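Local coordinates for protein acetyl-CoA acetyltransferase A (Ascaris suum, PDB 6BJA) that probably catalyses acetyl transfer between acetyl-CoA molecules as a member of the thiolase family, and binds coenzyme A, at residues Arg177-Asp181 and Val233-Pro238; Ala260-Val264 and Ala362-Val366. All coordinates share one frame. Residues are numbered along the deposited sequence.

Overall arrangement
Starting from the N terminus, the chain first lays down strands 11-23, 57-61, 87-92 and 116-124, then leaves the sheet for the long excursion that carries contact 1. There the start of helix 177-197 meets residues 233-238, closing a loop inside the N-terminal thiolase half, beside coenzyme A. The chain then returns to the sheet as strand 257-267, where contact 2 opens; it closes about a hundred residues later on helix 357-371, so that it joins the N-terminal and C-terminal halves in the buried core. The two loops follow one another in series, neither nested nor crossed, with centres about 31 Å apart and nearest atoms about 16 Å apart.

Contact 1. Residues Arg177-Asp181 and Val233-Pro238; sequences REQLD and VPALHP. With COA (coenzyme A), chain C; ACT (acetate ion), chain B.
Arg177 stretches its side chain from the first turn of a helix to the carbonyl end of the turn Val233-Leu236, where its guanidinium meets main-chain carbonyls edge-on. The helix is regular from Arg177, with Asp181 N to Arg177 O at 2.8 Å. In the partner segment Val233, Pro234 and Ala235 have helical phi/psi values without the regular helical bonds, and from Leu236 (-66/148) the backbone is extended through Pro238. The closest CA atoms are those of Asp181 and Val233, 7.0 Å apart. With chi1 t, chi2 p and chi3 t, Arg177 NH2 donates to Val233 O at 2.9 Å and to Leu236 O at 2.8 Å, both near the guanidinium plane, so one nitrogen bridges the turn; Arg177 NH1 adds a weak bond to Leu236 O at 3.3 Å. Asp181, one helical turn on (chi1 m), holds the arginine by a salt bridge, Arg177 NE to Asp181 OD2 at 2.8 Å, and its CG touches Val233 CG1 at 3.4 Å. A water donates to Asp181 OD1 (2.8 Å) and Val233 O (2.7 Å). In an acetate, probably from the crystallisation liquor, O accepts from His237 ND1 (2.8 Å) and OXT weakly from Arg177 NH1 (3.1 Å). Val233 and Leu236 also line the coenzyme A pocket: Leu236 CD2 lies 3.3 Å from COA O4B, and Val233 CG2 3.9 Å from COA N1A. This belongs to the long insertion, the loop domain of thiolases, between strands 116-124 and 257-267; on the helix side, Gln179 and Leu180 rest on Leu331 of helix 327-337.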
# COMPACT_ATOMS: atom_id res chain seq x y z
N ARG A 177 16.00 -27.17 25.40
CA ARG A 177 16.78 -26.24 24.59
C ARG A 177 18.10 -26.86 24.16
O ARG A 177 18.55 -26.75 23.00
CB ARG A 177 17.02 -24.95 25.39
CG ARG A 177 17.94 -23.94 24.77
CD ARG A 177 17.41 -23.38 23.45
NE ARG A 177 18.32 -22.36 22.94
CZ ARG A 177 18.26 -21.07 23.26
NH1 ARG A 177 17.32 -20.60 24.06
NH2 ARG A 177 19.16 -20.23 22.77
N GLU A 178 18.74 -27.53 25.12
CA GLU A 178 20.00 -28.18 24.85
C GLU A 178 19.91 -29.22 23.74
O GLU A 178 20.77 -29.24 22.84
CB GLU A 178 20.53 -28.82 26.14
CG GLU A 178 21.03 -27.81 27.16
CD GLU A 178 19.95 -27.15 28.03
OE1 GLU A 178 18.74 -27.46 27.90
OE2 GLU A 178 20.33 -26.32 28.89
N GLN A 179 18.88 -30.06 23.77
CA GLN A 179 18.67 -31.04 22.70
C GLN A 179 18.30 -30.39 21.38
O GLN A 179 18.80 -30.82 20.33
CB GLN A 179 17.58 -32.04 23.06
CG GLN A 179 17.94 -32.97 24.22
CD GLN A 179 16.73 -33.63 24.77
OE1 GLN A 179 15.89 -32.99 25.40
NE2 GLN A 179 16.59 -34.93 24.51
N LEU A 180 17.44 -29.38 21.41
CA LEU A 180 17.03 -28.72 20.16
C LEU A 180 18.24 -28.06 19.49
O LEU A 180 18.43 -28.15 18.27
CB LEU A 180 15.92 -27.67 20.41
CG LEU A 180 14.48 -28.17 20.31
CD1 LEU A 180 14.23 -29.40 21.13
CD2 LEU A 180 13.54 -27.04 20.71
N ASP A 181 19.07 -27.39 20.29
CA ASP A 181 20.24 -26.70 19.75
C ASP A 181 21.28 -27.70 19.25
O ASP A 181 21.86 -27.50 18.18
CB ASP A 181 20.88 -25.79 20.81
CG ASP A 181 20.13 -24.48 20.99
OD1 ASP A 181 19.20 -24.19 20.18
OD2 ASP A 181 20.49 -23.73 21.92
N VAL A 233 24.25 -19.47 19.11
CA VAL A 233 23.09 -20.36 19.24
C VAL A 233 22.55 -20.41 20.68
O VAL A 233 21.35 -20.31 20.88
CB VAL A 233 23.45 -21.78 18.75
CG1 VAL A 233 22.38 -22.80 19.13
CG2 VAL A 233 23.69 -21.76 17.23
N PRO A 234 23.41 -20.58 21.68
CA PRO A 234 22.85 -20.59 23.04
C PRO A 234 22.48 -19.21 23.55
O PRO A 234 21.87 -19.11 24.61
CB PRO A 234 23.99 -21.19 23.88
CG PRO A 234 25.21 -20.91 23.10
CD PRO A 234 24.81 -21.04 21.67
N ALA A 235 22.87 -18.17 22.84
CA ALA A 235 22.61 -16.80 23.28
C ALA A 235 21.25 -16.31 22.82
O ALA A 235 20.72 -15.33 23.36
CB ALA A 235 23.69 -15.88 22.78
N LEU A 236 20.69 -16.96 21.80
CA LEU A 236 19.42 -16.53 21.25
C LEU A 236 18.28 -16.68 22.24
O LEU A 236 18.26 -17.62 23.03
CB LEU A 236 19.10 -17.32 19.98
CG LEU A 236 20.08 -17.22 18.83
CD1 LEU A 236 19.50 -17.95 17.65
CD2 LEU A 236 20.41 -15.78 18.48
N HIS A 237 17.32 -15.77 22.14
CA HIS A 237 16.10 -15.83 22.93
C HIS A 237 15.03 -16.60 22.17
O HIS A 237 15.00 -16.53 20.94
CB HIS A 237 15.63 -14.42 23.27
CG HIS A 237 16.71 -13.56 23.86
ND1 HIS A 237 17.25 -13.79 25.10
CD2 HIS A 237 17.38 -12.49 23.35
CE1 HIS A 237 18.19 -12.90 25.35
NE2 HIS A 237 18.29 -12.10 24.30
N PRO A 238 14.18 -17.35 22.89
CA PRO A 238 13.07 -18.05 22.22
C PRO A 238 12.26 -17.09 21.37
O PRO A 238 11.96 -15.99 21.81
CB PRO A 238 12.26 -18.60 23.38
CG PRO A 238 13.28 -18.84 24.45
CD PRO A 238 14.27 -17.71 24.32
N1A COA C . 23.10 -19.58 14.07
C2A COA C . 23.35 -18.55 14.90
N3A COA C . 22.56 -17.47 14.99
C4A COA C . 21.44 -17.36 14.24
C5A COA C . 21.09 -18.44 13.32
C6A COA C . 22.01 -19.60 13.27
N6A COA C . 21.78 -20.65 12.46
N7A COA C . 19.95 -18.06 12.71
C8A COA C . 19.60 -16.85 13.20
N9A COA C . 20.50 -16.43 14.13
C1B COA C . 20.51 -15.16 14.90
C2B COA C . 20.80 -14.00 13.96
O2B COA C . 22.18 -13.62 14.00
C3B COA C . 19.92 -12.86 14.43
O3B COA C . 20.77 -11.83 14.96
P3B COA C . 20.82 -11.29 16.47
O7A COA C . 20.92 -12.48 17.40
O8A COA C . 22.06 -10.43 16.62
O9A COA C . 19.58 -10.49 16.77
C4B COA C . 18.89 -13.51 15.36
O4B COA C . 19.26 -14.88 15.54
C5B COA C . 17.53 -13.49 14.71
O5B COA C . 17.64 -14.32 13.55
P1A COA C . 17.30 -13.82 12.06
O1A COA C . 17.98 -12.52 11.71
O2A COA C . 17.68 -14.88 11.05
O3A COA C . 15.73 -13.56 12.00
P2A COA C . 15.14 -12.61 10.85
O4A COA C . 15.59 -11.18 11.06
O5A COA C . 15.52 -13.10 9.47
O6A COA C . 13.56 -12.73 11.05
CBP COA C . 12.00 -14.21 10.06
CCP COA C . 13.01 -14.04 11.17
CDP COA C . 10.94 -13.14 10.25
CEP COA C . 12.61 -13.95 8.68
CAP COA C . 11.28 -15.56 10.21
OAP COA C . 10.16 -15.57 9.31
C9P COA C . 12.17 -16.76 9.97
O9P COA C . 13.26 -16.65 9.41
N8P COA C . 11.77 -17.97 10.36
C7P COA C . 10.53 -18.26 11.04
C6P COA C . 10.59 -19.66 11.64
C5P COA C . 9.62 -20.54 10.89
O5P COA C . 8.48 -20.73 11.33
N4P COA C . 10.06 -21.03 9.75
C3P COA C . 9.17 -21.81 8.90
C2P COA C . 9.29 -23.31 9.06
S1P COA C . 7.65 -24.05 9.15
C ACT B . 17.88 -17.32 26.18
O ACT B . 17.08 -16.36 26.18
OXT ACT B . 17.38 -18.46 26.26
CH3 ACT B . 19.37 -17.11 26.10
O HOH W 1 19.26 -21.47 19.60

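Contact 2. Residues Ala260-Val264 and Ala362-Val366; sequences AAACV and ARIVV
In the layered alpha-beta-alpha-beta-alpha thiolase fold, helices are sandwiched between two sheets, and here helix 357-371 of the C-terminal half lies against strand 257-267 of the N-terminal half. The strand 260-264 is extended (phi/psi near -150/145 at Ala261 and Ala262); the helix 362-366 is regular, with Val366 N to Ala362 O at 2.9 Å. Their axes approach to 7.2 Å at 63°, and the nearest CA atoms, of Ala261 and Arg363, are 5.1 Å apart, a closeness that the small Ala261 and Ala362 permit. Backbone-to-side-chain contacts come first: Ala261 CB sits 3.6 Å from Arg363 N, Ala261 O 3.7 Å from Ala362 CB, and Ala262 O 4.1 Å from Val366 CG2. Apolar contacts do the rest, since Ala261 and Cys263 point toward the helix while Ala260 and Ala262 point away, onto helix 33-48. Ala261 CB meets Ala362 CB at 3.9 Å and Val366 CG2 at 4.2 Å. Polar bonds lie outside this interface: the strand is hydrogen-bonded to strands 11-23 and 116-124, Ala362 N to Ser98 OG, and the guanidinium of Arg363, which leads away from the strand, to Thr367 OG1 through NH1. Val365 also touches Met99 and Ile102 of helix 97-110, the neighbour that follows the predicted nucleophile Cys95; His355, a predicted proton acceptor, just precedes helix 357-371. At the far end of the interface from Ala261, Cys263 with chi1 m places SG 4.3 Å from Val365 CG1 and 4.2 Å from Val366 CG2, both valines having chi1 t.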
# COMPACT_ATOMS: atom_id res chain seq x y z
N ALA A 260 13.32 -25.26 -5.69
CA ALA A 260 12.40 -26.17 -6.37
C ALA A 260 12.99 -27.57 -6.48
O ALA A 260 14.19 -27.77 -6.38
CB ALA A 260 12.03 -25.62 -7.75
N ALA A 261 12.11 -28.54 -6.67
CA ALA A 261 12.51 -29.94 -6.79
C ALA A 261 11.49 -30.69 -7.61
O ALA A 261 10.30 -30.40 -7.50
CB ALA A 261 12.67 -30.58 -5.42
N ALA A 262 11.93 -31.66 -8.40
CA ALA A 262 11.05 -32.35 -9.34
C ALA A 262 11.43 -33.79 -9.56
O ALA A 262 12.63 -34.13 -9.56
CB ALA A 262 11.05 -31.63 -10.73
N CYS A 263 10.42 -34.62 -9.78
CA CYS A 263 10.62 -36.01 -10.20
C CYS A 263 9.76 -36.34 -11.39
O CYS A 263 8.60 -35.90 -11.46
CB CYS A 263 10.23 -37.00 -9.11
SG CYS A 263 11.10 -36.87 -7.55
N VAL A 264 10.29 -37.11 -12.33
CA VAL A 264 9.45 -37.70 -13.37
C VAL A 264 9.06 -39.10 -12.92
O VAL A 264 9.91 -39.89 -12.52
CB VAL A 264 10.18 -37.75 -14.73
CG1 VAL A 264 9.41 -38.59 -15.75
CG2 VAL A 264 10.36 -36.37 -15.24
N ALA A 362 8.89 -32.56 -2.25
CA ALA A 362 9.66 -33.20 -3.31
C ALA A 362 11.17 -33.16 -3.02
O ALA A 362 11.90 -34.09 -3.37
CB ALA A 362 9.36 -32.54 -4.62
N ARG A 363 11.62 -32.10 -2.38
CA ARG A 363 13.04 -31.93 -2.11
C ARG A 363 13.54 -33.08 -1.22
O ARG A 363 14.59 -33.65 -1.49
CB ARG A 363 13.32 -30.56 -1.47
CG ARG A 363 14.75 -30.03 -1.64
CD ARG A 363 15.76 -30.70 -0.71
NE ARG A 363 15.44 -30.47 0.70
CZ ARG A 363 15.92 -31.19 1.70
NH1 ARG A 363 16.70 -32.24 1.47
NH2 ARG A 363 15.59 -30.88 2.94
N ILE A 364 12.78 -33.45 -0.19
CA ILE A 364 13.27 -34.54 0.66
C ILE A 364 13.17 -35.91 -0.03
O ILE A 364 13.99 -36.79 0.22
CB ILE A 364 12.56 -34.61 2.03
CG1 ILE A 364 11.07 -34.95 1.94
CG2 ILE A 364 12.79 -33.29 2.77
CD1 ILE A 364 10.41 -35.32 3.32
N VAL A 365 12.23 -36.08 -0.95
CA VAL A 365 12.21 -37.30 -1.76
C VAL A 365 13.44 -37.37 -2.67
O VAL A 365 14.07 -38.43 -2.81
CB VAL A 365 10.93 -37.39 -2.60
CG1 VAL A 365 11.00 -38.55 -3.58
CG2 VAL A 365 9.70 -37.54 -1.69
N VAL A 366 13.79 -36.25 -3.30
CA VAL A 366 15.00 -36.19 -4.12
C VAL A 366 16.24 -36.55 -3.29
O VAL A 366 17.02 -37.40 -3.70
CB VAL A 366 15.17 -34.78 -4.76
CG1 VAL A 366 16.54 -34.66 -5.42
CG2 VAL A 366 14.06 -34.54 -5.77